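Local coordinates for protein interferon gamma (Paralichthys olivaceus, PDB 6F1E) that acts as a secreted homodimeric cytokine that binds interferon gamma receptor 1 and activates macrophages and neutrophils, at the interface of chains A and B. Coordinates in Å, arbitrary orientation; residue numbers count along the deposited sequence, not the author numbering. Chains: chain A/B, Interferon gamma.

Three patches sample the interface of the intertwined interferon gamma homodimer, and the two-fold symmetry repeats each with the chains exchanged. Contact 1 and contact 2 lie about 8 Å apart between the centres of their C-alpha atoms; both use chain A helix 139-149 and share A:Ala146. Contact 3 is centred about 11 Å from contact 1, with which it shares B:Phe32, and about 15 Å from contact 2. Chain B helix 41-65 supplies residues to all three. Helices 109-122, 129-137 and 139-149 of one subunit thus pack against helix 41-65 of the other, which suggests that folding and dimerisation are coupled.

Contact 1: the interface of chains A and B. Residues chain A 141-142, 145-146; chain B 32, 35, 48, 51, 55.
A:Met142, on helix 139-149, points its bent side chain at several groups of chain B. Its CG lies anti to the carbonyl carbon and the chain turns again at the next bond (chi2 -67°), which carries the sulfur toward B:Met48 and the methyl toward B:Phe32. The thioether SD sits 3.7 Å from the terminal methyl CE of B:Met48, the two methionines crossing at about a right angle. Beyond the sulfur, A:Met142 CE touches the ring of B:Phe32 at CD2 (3.7 Å), the two side chains running antiparallel alongside one another. B:Tyr55 lies square across the base of the methionine, with its CE2 3.9 Å from A:Met142 CB, and B:Val51 CG1 adds a looser contact to the sulfur. This apolar cluster joins helix 139-149 of one interferon gamma subunit to helix 41-65 and the loop residue B:Phe32 of the other. Beside the cluster B:Glu35 extends from a loop toward A:Glu145 and A:Trp141, its carboxylate turned 79° from the indole plane. B:Glu35 OE1 lies in that plane at the ring edge, 3.2 Å from A:Trp141 CH2. The two glutamate carboxylates are inclined by 62°; they would clash as two acceptors if both are ionised, although one may carry a proton, with B:Glu35 OE2 3.1 Å from A:Glu145 OE2.

Contact 2: the interface of chains A and B. Residues chain A 143, 146-147, 150; chain B 52, 100, 103, 107-108.
Chain A helix 139-149 and the loop residue A:Ser150 after it pack on chain B helices 89-107 and 41-65 and on B:Phe108, which follows helix 89-107. This is the helix-exchange interface typical of the type II interferon dimer. B:Leu103 makes much of the apolar contact: with CG anti to the backbone N (chi1 -176°), its methyl CD2 reaches between A:Tyr143, A:Ala146 and A:Ser147. CD2 sits over one face of the A:Tyr143 ring, displaced toward the rim, 3.9 Å from CE1 of that ring. The same methyl is 3.9 Å from A:Ala146 CB, which also meets B:Leu52 CD1. A:Ser147 directs its hydroxyl back to its own helix, donating from OG to A:Tyr143 O at 2.7 Å from above the carbonyl plane, while A:Ser147 OG itself lies 3.3 Å from B:Leu103 CD2. Farther along, B:Arg107 bends at chi2 and chi3 and donates from the guanidinium NH1 to A:Ser150 O at 3.1 Å (154° at H). The acceptor lies near the guanidinium plane, but NH1 stands well above the carbonyl plane. A:Ala146 O and A:Ser147 O must share or alternate the one hydrogen of A:Ser150 OG, and A:Ser150 CB rests 3.9 Å from B:Phe108 CZ.

Contact 3: the interface of chains A and B. Residues chain A 121, 124, 126, 135; chain B 32, 54, 57-58.
With CG anti to the carbonyl carbon (chi1 -62°) and the chain extended beyond it, A:Met126 reaches along helix 41-65 of chain B, while B:Leu58, with chi1 at -152°, spreads its two methyls toward A:Met126 and A:Ala135. The meeting belongs to the intertwined helical dimer of the interferon gamma family: the end of chain A helix 109-122, the loop after it and helix 129-137 lie against B:Phe32 and chain B helix 41-65. A:Met126 runs roughly perpendicular to B:Leu58, and B:Leu58 CD1 is 3.7 Å from A:Met126 CA, close to the start of the methionine side chain. Farther out, the methyl CE of A:Met126 touches B:Thr54 CG2 at 3.9 Å, again with the side chains nearly perpendicular. The aliphatic stem of B:Lys57 flanks this end of the thioether, crossing it at a slant. The other branch of B:Leu58 goes to helix 129-137, where its CD2 is 3.4 Å from A:Ala135 CB, a tight methyl-to-methyl contact. A:Leu121 works on two fronts. Its CD2 approaches B:Phe32 at the ring edge and in the ring plane, 3.4 Å from CD1, while its CB lies 3.7 Å from the hydroxyl OG1 of B:Thr54. A:Ile124 adds its terminal methyl to the same ring position, its side chain square to that of the phenylalanine, with A:Ile124 CD1 4.1 Å from B:Phe32 CD1.

Contact 1: the interface of chains A and B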
ATOM      1  N   TRP A 141      -9.558 -10.144  17.980  1.00 55.33           N
ATOM      2  CA  TRP A 141     -10.531 -10.132  16.928  1.00 55.49           C
ATOM      3  C   TRP A 141      -9.756 -10.255  15.623  1.00 60.74           C
ATOM      4  O   TRP A 141     -10.076 -11.131  14.786  1.00 62.75           O
ATOM      5  CB  TRP A 141     -11.385  -8.838  16.954  1.00 60.32           C
ATOM      6  CG  TRP A 141     -12.612  -8.973  16.096  1.00 66.80           C
ATOM      7  CD1 TRP A 141     -13.853  -9.359  16.504  1.00 71.27           C
ATOM      8  CD2 TRP A 141     -12.696  -8.810  14.675  1.00 67.12           C
ATOM      9  NE1 TRP A 141     -14.708  -9.421  15.435  1.00 74.95           N
ATOM     10  CE2 TRP A 141     -14.019  -9.090  14.302  1.00 69.34           C
ATOM     11  CE3 TRP A 141     -11.772  -8.459  13.683  1.00 75.16           C
ATOM     12  CZ2 TRP A 141     -14.451  -9.028  12.984  1.00 83.12           C
ATOM     13  CZ3 TRP A 141     -12.201  -8.372  12.368  1.00 79.94           C
ATOM     14  CH2 TRP A 141     -13.531  -8.667  12.029  1.00 85.93           C
ATOM     15  N   MET A 142      -8.727  -9.401  15.464  1.00 60.85           N
ATOM     16  CA  MET A 142      -8.015  -9.281  14.162  1.00 60.96           C
ATOM     17  C   MET A 142      -7.200 -10.508  13.854  1.00 58.30           C
ATOM     18  O   MET A 142      -7.234 -10.944  12.735  1.00 57.09           O
ATOM     19  CB  MET A 142      -7.104  -8.052  14.079  1.00 59.95           C
ATOM     20  CG  MET A 142      -7.830  -6.742  13.985  1.00 59.52           C
ATOM     21  SD  MET A 142      -8.729  -6.521  12.436  1.00 62.77           S
ATOM     22  CE  MET A 142      -9.163  -4.804  12.739  1.00 67.20           C
ATOM     23  N   GLU A 145      -9.788 -13.290  12.936  1.00 63.77           N
ATOM     24  CA  GLU A 145     -10.325 -13.038  11.592  1.00 61.84           C
ATOM     25  C   GLU A 145      -9.304 -13.378  10.501  1.00 61.74           C
ATOM     26  O   GLU A 145      -9.629 -13.993   9.476  1.00 60.21           O
ATOM     27  CB  GLU A 145     -10.752 -11.582  11.472  1.00 59.24           C
ATOM     28  CG  GLU A 145     -11.361 -11.203  10.134  1.00 68.12           C
ATOM     29  CD  GLU A 145     -12.556 -12.065   9.755  1.00 87.34           C
ATOM     30  OE1 GLU A 145     -13.407 -12.321  10.656  1.00106.62           O
ATOM     31  OE2 GLU A 145     -12.646 -12.489   8.568  1.00 83.68           O
ATOM     32  N   ALA A 146      -8.067 -12.970  10.739  1.00 57.89           N
ATOM     33  CA  ALA A 146      -6.989 -13.256   9.836  1.00 62.96           C
ATOM     34  C   ALA A 146      -6.929 -14.798   9.640  1.00 67.09           C
ATOM     35  O   ALA A 146      -7.008 -15.279   8.504  1.00 63.04           O
ATOM     36  CB  ALA A 146      -5.667 -12.697  10.397  1.00 61.49           C
TER
ATOM     37  N   PHE B  32      -7.969   1.666  12.945  1.00 52.90           N
ATOM     38  CA  PHE B  32      -8.063   0.957  11.664  1.00 55.16           C
ATOM     39  C   PHE B  32      -9.216   1.468  10.834  1.00 61.36           C
ATOM     40  O   PHE B  32     -10.127   2.092  11.359  1.00 61.17           O
ATOM     41  CB  PHE B  32      -8.281  -0.536  11.862  1.00 54.07           C
ATOM     42  CG  PHE B  32      -7.139  -1.241  12.549  1.00 58.49           C
ATOM     43  CD1 PHE B  32      -5.896  -1.338  11.929  1.00 62.86           C
ATOM     44  CD2 PHE B  32      -7.312  -1.838  13.794  1.00 58.04           C
ATOM     45  CE1 PHE B  32      -4.845  -2.014  12.529  1.00 64.82           C
ATOM     46  CE2 PHE B  32      -6.272  -2.518  14.392  1.00 60.45           C
ATOM     47  CZ  PHE B  32      -5.035  -2.600  13.771  1.00 62.92           C
ATOM     48  N   GLU B  35     -12.949  -3.531   7.763  1.00 86.29           N
ATOM     49  CA  GLU B  35     -12.569  -4.700   6.964  1.00 86.77           C
ATOM     50  C   GLU B  35     -13.451  -4.642   5.719  1.00 88.41           C
ATOM     51  O   GLU B  35     -14.655  -4.510   5.864  1.00 84.25           O
ATOM     52  CB  GLU B  35     -12.755  -6.040   7.756  1.00 81.11           C
ATOM     53  CG  GLU B  35     -12.463  -7.332   6.937  1.00 85.59           C
ATOM     54  CD  GLU B  35     -12.405  -8.636   7.755  1.00 90.68           C
ATOM     55  OE1 GLU B  35     -12.401  -8.564   8.994  1.00 94.14           O
ATOM     56  OE2 GLU B  35     -12.345  -9.753   7.172  1.00 84.71           O
ATOM     57  N   MET B  48      -6.090  -7.924   5.462  1.00 62.89           N
ATOM     58  CA  MET B  48      -5.624  -8.513   6.731  1.00 67.31           C
ATOM     59  C   MET B  48      -4.118  -8.763   6.752  1.00 65.21           C
ATOM     60  O   MET B  48      -3.483  -8.667   7.811  1.00 70.99           O
ATOM     61  CB  MET B  48      -6.425  -9.765   7.075  1.00 69.91           C
ATOM     62  CG  MET B  48      -7.882  -9.408   7.381  1.00 68.74           C
ATOM     63  SD  MET B  48      -8.030  -8.810   9.066  1.00 75.09           S
ATOM     64  CE  MET B  48      -8.877  -7.287   8.779  1.00 92.82           C
ATOM     65  N   VAL B  51      -3.022  -5.766   7.895  1.00 54.11           N
ATOM     66  CA  VAL B  51      -3.234  -5.596   9.321  1.00 58.50           C
ATOM     67  C   VAL B  51      -2.115  -6.297  10.155  1.00 54.88           C
ATOM     68  O   VAL B  51      -1.597  -5.711  11.097  1.00 59.11           O
ATOM     69  CB  VAL B  51      -4.682  -5.992   9.707  1.00 58.56           C
ATOM     70  CG1 VAL B  51      -4.899  -5.855  11.218  1.00 61.04           C
ATOM     71  CG2 VAL B  51      -5.687  -5.131   8.944  1.00 61.21           C
ATOM     72  N   TYR B  55       0.680  -4.796  12.854  1.00 51.66           N
ATOM     73  CA  TYR B  55       0.884  -5.279  14.212  1.00 48.87           C
ATOM     74  C   TYR B  55       2.355  -5.598  14.429  1.00 51.50           C
ATOM     75  O   TYR B  55       2.889  -5.176  15.441  1.00 52.90           O
ATOM     76  CB  TYR B  55      -0.031  -6.472  14.536  1.00 47.27           C
ATOM     77  CG  TYR B  55      -1.427  -6.067  15.007  1.00 48.53           C
ATOM     78  CD1 TYR B  55      -1.588  -5.325  16.176  1.00 49.54           C
ATOM     79  CD2 TYR B  55      -2.580  -6.450  14.319  1.00 48.20           C
ATOM     80  CE1 TYR B  55      -2.828  -4.947  16.622  1.00 48.28           C
ATOM     81  CE2 TYR B  55      -3.847  -6.095  14.785  1.00 47.07           C
ATOM     82  CZ  TYR B  55      -3.960  -5.332  15.939  1.00 48.28           C
ATOM     83  OH  TYR B  55      -5.189  -4.957  16.464  1.00 44.96           O
TER

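Contact 2: the interface of chains A and B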
ATOM      1  N   TYR A 143      -6.487 -11.064  14.842  1.00 59.37           N
ATOM      2  CA  TYR A 143      -5.825 -12.355  14.670  1.00 60.03           C
ATOM      3  C   TYR A 143      -6.818 -13.473  14.277  1.00 63.40           C
ATOM      4  O   TYR A 143      -6.586 -14.187  13.315  1.00 61.47           O
ATOM      5  CB  TYR A 143      -5.110 -12.730  15.938  1.00 65.30           C
ATOM      6  CG  TYR A 143      -4.196 -13.950  15.843  1.00 79.63           C
ATOM      7  CD1 TYR A 143      -2.853 -13.808  15.465  1.00 80.02           C
ATOM      8  CD2 TYR A 143      -4.656 -15.245  16.182  1.00 81.00           C
ATOM      9  CE1 TYR A 143      -2.005 -14.907  15.403  1.00 81.94           C
ATOM     10  CE2 TYR A 143      -3.808 -16.347  16.127  1.00 79.93           C
ATOM     11  CZ  TYR A 143      -2.484 -16.171  15.739  1.00 79.67           C
ATOM     12  OH  TYR A 143      -1.615 -17.232  15.669  1.00 70.81           O
ATOM     13  N   ALA A 146      -8.067 -12.970  10.739  1.00 57.89           N
ATOM     14  CA  ALA A 146      -6.989 -13.256   9.836  1.00 62.96           C
ATOM     15  C   ALA A 146      -6.929 -14.798   9.640  1.00 67.09           C
ATOM     16  O   ALA A 146      -7.008 -15.279   8.504  1.00 63.04           O
ATOM     17  CB  ALA A 146      -5.667 -12.697  10.397  1.00 61.49           C
ATOM     18  N   SER A 147      -6.843 -15.540  10.754  1.00 63.05           N
ATOM     19  CA  SER A 147      -6.678 -16.999  10.743  1.00 64.06           C
ATOM     20  C   SER A 147      -7.855 -17.713  10.095  1.00 69.70           C
ATOM     21  O   SER A 147      -7.665 -18.417   9.105  1.00 84.83           O
ATOM     22  CB  SER A 147      -6.489 -17.509  12.149  1.00 58.17           C
ATOM     23  OG  SER A 147      -5.622 -16.639  12.836  1.00 67.94           O
ATOM     24  N   SER A 150      -7.872 -17.280   6.494  1.00 66.35           N
ATOM     25  CA  SER A 150      -6.761 -17.809   5.728  1.00 80.60           C
ATOM     26  C   SER A 150      -6.776 -19.336   5.607  1.00101.14           C
ATOM     27  O   SER A 150      -5.727 -19.951   5.373  1.00121.63           O
ATOM     28  CB  SER A 150      -5.404 -17.262   6.220  1.00 73.02           C
ATOM     29  OG  SER A 150      -5.134 -17.616   7.562  1.00 73.72           O
TER
ATOM     30  N   LEU B  52      -1.743  -7.521   9.798  1.00 48.09           N
ATOM     31  CA  LEU B  52      -0.722  -8.263  10.541  1.00 50.14           C
ATOM     32  C   LEU B  52       0.638  -7.564  10.465  1.00 51.68           C
ATOM     33  O   LEU B  52       1.402  -7.514  11.454  1.00 57.24           O
ATOM     34  CB  LEU B  52      -0.604  -9.675   9.971  1.00 56.28           C
ATOM     35  CG  LEU B  52      -1.870 -10.547  10.119  1.00 62.41           C
ATOM     36  CD1 LEU B  52      -1.885 -11.752   9.171  1.00 61.87           C
ATOM     37  CD2 LEU B  52      -2.006 -10.995  11.566  1.00 57.43           C
ATOM     38  N   VAL B 100       1.942 -13.439  15.418  1.00 62.41           N
ATOM     39  CA  VAL B 100       1.600 -12.582  14.251  1.00 58.68           C
ATOM     40  C   VAL B 100       2.537 -12.844  13.074  1.00 57.38           C
ATOM     41  O   VAL B 100       2.072 -13.085  11.963  1.00 57.31           O
ATOM     42  CB  VAL B 100       1.597 -11.076  14.643  1.00 54.71           C
ATOM     43  CG1 VAL B 100       1.708 -10.165  13.450  1.00 51.51           C
ATOM     44  CG2 VAL B 100       0.317 -10.734  15.394  1.00 55.59           C
ATOM     45  N   LEU B 103       1.865 -16.433  11.462  1.00 71.88           N
ATOM     46  CA  LEU B 103       0.677 -16.386  10.591  1.00 70.12           C
ATOM     47  C   LEU B 103       0.957 -15.671   9.267  1.00 72.33           C
ATOM     48  O   LEU B 103       0.550 -16.144   8.194  1.00 72.76           O
ATOM     49  CB  LEU B 103      -0.502 -15.709  11.321  1.00 67.08           C
ATOM     50  CG  LEU B 103      -1.875 -15.641  10.630  1.00 68.72           C
ATOM     51  CD1 LEU B 103      -2.303 -16.971  10.004  1.00 69.73           C
ATOM     52  CD2 LEU B 103      -2.948 -15.148  11.608  1.00 68.50           C
ATOM     53  N   ARG B 107       0.891 -18.052   5.896  1.00 86.02           N
ATOM     54  CA  ARG B 107      -0.406 -17.927   5.184  1.00 80.13           C
ATOM     55  C   ARG B 107      -0.666 -16.622   4.414  1.00 75.23           C
ATOM     56  O   ARG B 107      -1.744 -16.461   3.857  1.00 72.93           O
ATOM     57  CB  ARG B 107      -1.550 -18.177   6.170  1.00 82.99           C
ATOM     58  CG  ARG B 107      -1.406 -19.478   6.964  1.00 86.59           C
ATOM     59  CD  ARG B 107      -2.732 -20.225   7.149  1.00 95.20           C
ATOM     60  NE  ARG B 107      -3.009 -20.484   8.567  1.00104.41           N
ATOM     61  CZ  ARG B 107      -4.198 -20.812   9.074  1.00104.48           C
ATOM     62  NH1 ARG B 107      -5.264 -20.981   8.298  1.00110.92           N
ATOM     63  NH2 ARG B 107      -4.318 -20.983  10.385  1.00103.95           N
ATOM     64  N   PHE B 108       0.308 -15.708   4.353  1.00 73.42           N
ATOM     65  CA  PHE B 108       0.098 -14.396   3.715  1.00 71.08           C
ATOM     66  C   PHE B 108       1.278 -14.004   2.819  1.00 79.50           C
ATOM     67  O   PHE B 108       1.564 -12.816   2.647  1.00 74.36           O
ATOM     68  CB  PHE B 108      -0.166 -13.316   4.799  1.00 70.52           C
ATOM     69  CG  PHE B 108      -1.523 -13.422   5.439  1.00 65.83           C
ATOM     70  CD1 PHE B 108      -2.629 -12.779   4.865  1.00 61.72           C
ATOM     71  CD2 PHE B 108      -1.710 -14.186   6.583  1.00 61.11           C
ATOM     72  CE1 PHE B 108      -3.889 -12.908   5.403  1.00 56.10           C
ATOM     73  CE2 PHE B 108      -2.969 -14.289   7.149  1.00 62.65           C
ATOM     74  CZ  PHE B 108      -4.061 -13.654   6.552  1.00 60.39           C
TER

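Contact 3: the interface of chains A and B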
ATOM      1  N   LEU A 121      -3.457   2.225   6.957  1.00 62.87           N
ATOM      2  CA  LEU A 121      -2.712   1.310   7.826  1.00 59.40           C
ATOM      3  C   LEU A 121      -1.248   1.670   7.890  1.00 60.68           C
ATOM      4  O   LEU A 121      -0.652   1.684   8.970  1.00 64.69           O
ATOM      5  CB  LEU A 121      -2.791  -0.110   7.285  1.00 54.14           C
ATOM      6  CG  LEU A 121      -4.114  -0.829   7.428  1.00 52.18           C
ATOM      7  CD1 LEU A 121      -4.015  -2.182   6.737  1.00 56.14           C
ATOM      8  CD2 LEU A 121      -4.456  -1.025   8.887  1.00 50.79           C
ATOM      9  N   ILE A 124      -0.367   4.762  10.264  1.00 54.77           N
ATOM     10  CA  ILE A 124      -0.743   4.775  11.684  1.00 61.05           C
ATOM     11  C   ILE A 124       0.456   5.254  12.559  1.00 64.01           C
ATOM     12  O   ILE A 124       1.633   4.969  12.228  1.00 55.22           O
ATOM     13  CB  ILE A 124      -1.304   3.396  12.074  1.00 69.83           C
ATOM     14  CG1 ILE A 124      -2.710   3.262  11.466  1.00 73.21           C
ATOM     15  CG2 ILE A 124      -1.361   3.235  13.590  1.00 76.74           C
ATOM     16  CD1 ILE A 124      -3.341   1.876  11.539  1.00 82.10           C
ATOM     17  N   MET A 126       2.574   4.591  15.049  1.00 57.89           N
ATOM     18  CA  MET A 126       2.970   3.406  15.792  1.00 59.55           C
ATOM     19  C   MET A 126       3.793   3.634  17.060  1.00 61.17           C
ATOM     20  O   MET A 126       3.836   2.781  17.936  1.00 66.37           O
ATOM     21  CB  MET A 126       3.707   2.498  14.865  1.00 63.67           C
ATOM     22  CG  MET A 126       2.789   2.070  13.755  1.00 73.55           C
ATOM     23  SD  MET A 126       3.686   0.929  12.759  1.00 96.69           S
ATOM     24  CE  MET A 126       2.606   0.855  11.331  1.00108.44           C
ATOM     25  N   ALA A 135      -5.011  -0.230  19.078  1.00 55.13           N
ATOM     26  CA  ALA A 135      -4.657  -1.345  18.200  1.00 55.58           C
ATOM     27  C   ALA A 135      -4.657  -2.649  18.980  1.00 56.57           C
ATOM     28  O   ALA A 135      -5.099  -3.673  18.467  1.00 50.25           O
ATOM     29  CB  ALA A 135      -3.305  -1.099  17.583  1.00 52.59           C
TER
ATOM     30  N   PHE B  32      -7.969   1.666  12.945  1.00 52.90           N
ATOM     31  CA  PHE B  32      -8.063   0.957  11.664  1.00 55.16           C
ATOM     32  C   PHE B  32      -9.216   1.468  10.834  1.00 61.36           C
ATOM     33  O   PHE B  32     -10.127   2.092  11.359  1.00 61.17           O
ATOM     34  CB  PHE B  32      -8.281  -0.536  11.862  1.00 54.07           C
ATOM     35  CG  PHE B  32      -7.139  -1.241  12.549  1.00 58.49           C
ATOM     36  CD1 PHE B  32      -5.896  -1.338  11.929  1.00 62.86           C
ATOM     37  CD2 PHE B  32      -7.312  -1.838  13.794  1.00 58.04           C
ATOM     38  CE1 PHE B  32      -4.845  -2.014  12.529  1.00 64.82           C
ATOM     39  CE2 PHE B  32      -6.272  -2.518  14.392  1.00 60.45           C
ATOM     40  CZ  PHE B  32      -5.035  -2.600  13.771  1.00 62.92           C
ATOM     41  N   THR B  54       1.043  -4.323  10.084  1.00 48.85           N
ATOM     42  CA  THR B  54       0.923  -3.206  11.040  1.00 52.13           C
ATOM     43  C   THR B  54       1.225  -3.648  12.463  1.00 52.27           C
ATOM     44  O   THR B  54       1.919  -2.959  13.205  1.00 56.21           O
ATOM     45  CB  THR B  54      -0.485  -2.556  10.990  1.00 52.47           C
ATOM     46  OG1 THR B  54      -0.788  -2.172   9.643  1.00 61.11           O
ATOM     47  CG2 THR B  54      -0.562  -1.333  11.876  1.00 46.92           C
ATOM     48  N   LYS B  57       4.953  -4.190  13.122  1.00 50.42           N
ATOM     49  CA  LYS B  57       5.535  -2.847  13.223  1.00 55.38           C
ATOM     50  C   LYS B  57       5.254  -2.221  14.580  1.00 53.78           C
ATOM     51  O   LYS B  57       6.129  -1.608  15.203  1.00 67.45           O
ATOM     52  CB  LYS B  57       4.921  -1.935  12.148  1.00 57.38           C
ATOM     53  CG  LYS B  57       5.808  -1.463  11.001  1.00 64.09           C
ATOM     54  CD  LYS B  57       5.710  -2.316   9.730  1.00 70.83           C
ATOM     55  CE  LYS B  57       5.874  -1.450   8.469  1.00 77.76           C
ATOM     56  NZ  LYS B  57       5.665  -2.213   7.194  1.00 80.18           N
ATOM     57  N   LEU B  58       4.016  -2.399  15.009  1.00 49.94           N
ATOM     58  CA  LEU B  58       3.449  -1.738  16.173  1.00 55.15           C
ATOM     59  C   LEU B  58       4.059  -2.290  17.445  1.00 53.55           C
ATOM     60  O   LEU B  58       4.504  -1.538  18.295  1.00 56.28           O
ATOM     61  CB  LEU B  58       1.931  -1.979  16.135  1.00 61.51           C
ATOM     62  CG  LEU B  58       0.837  -1.082  16.717  1.00 66.17           C
ATOM     63  CD1 LEU B  58       1.233   0.367  16.863  1.00 71.47           C
ATOM     64  CD2 LEU B  58      -0.381  -1.196  15.803  1.00 63.54           C
TER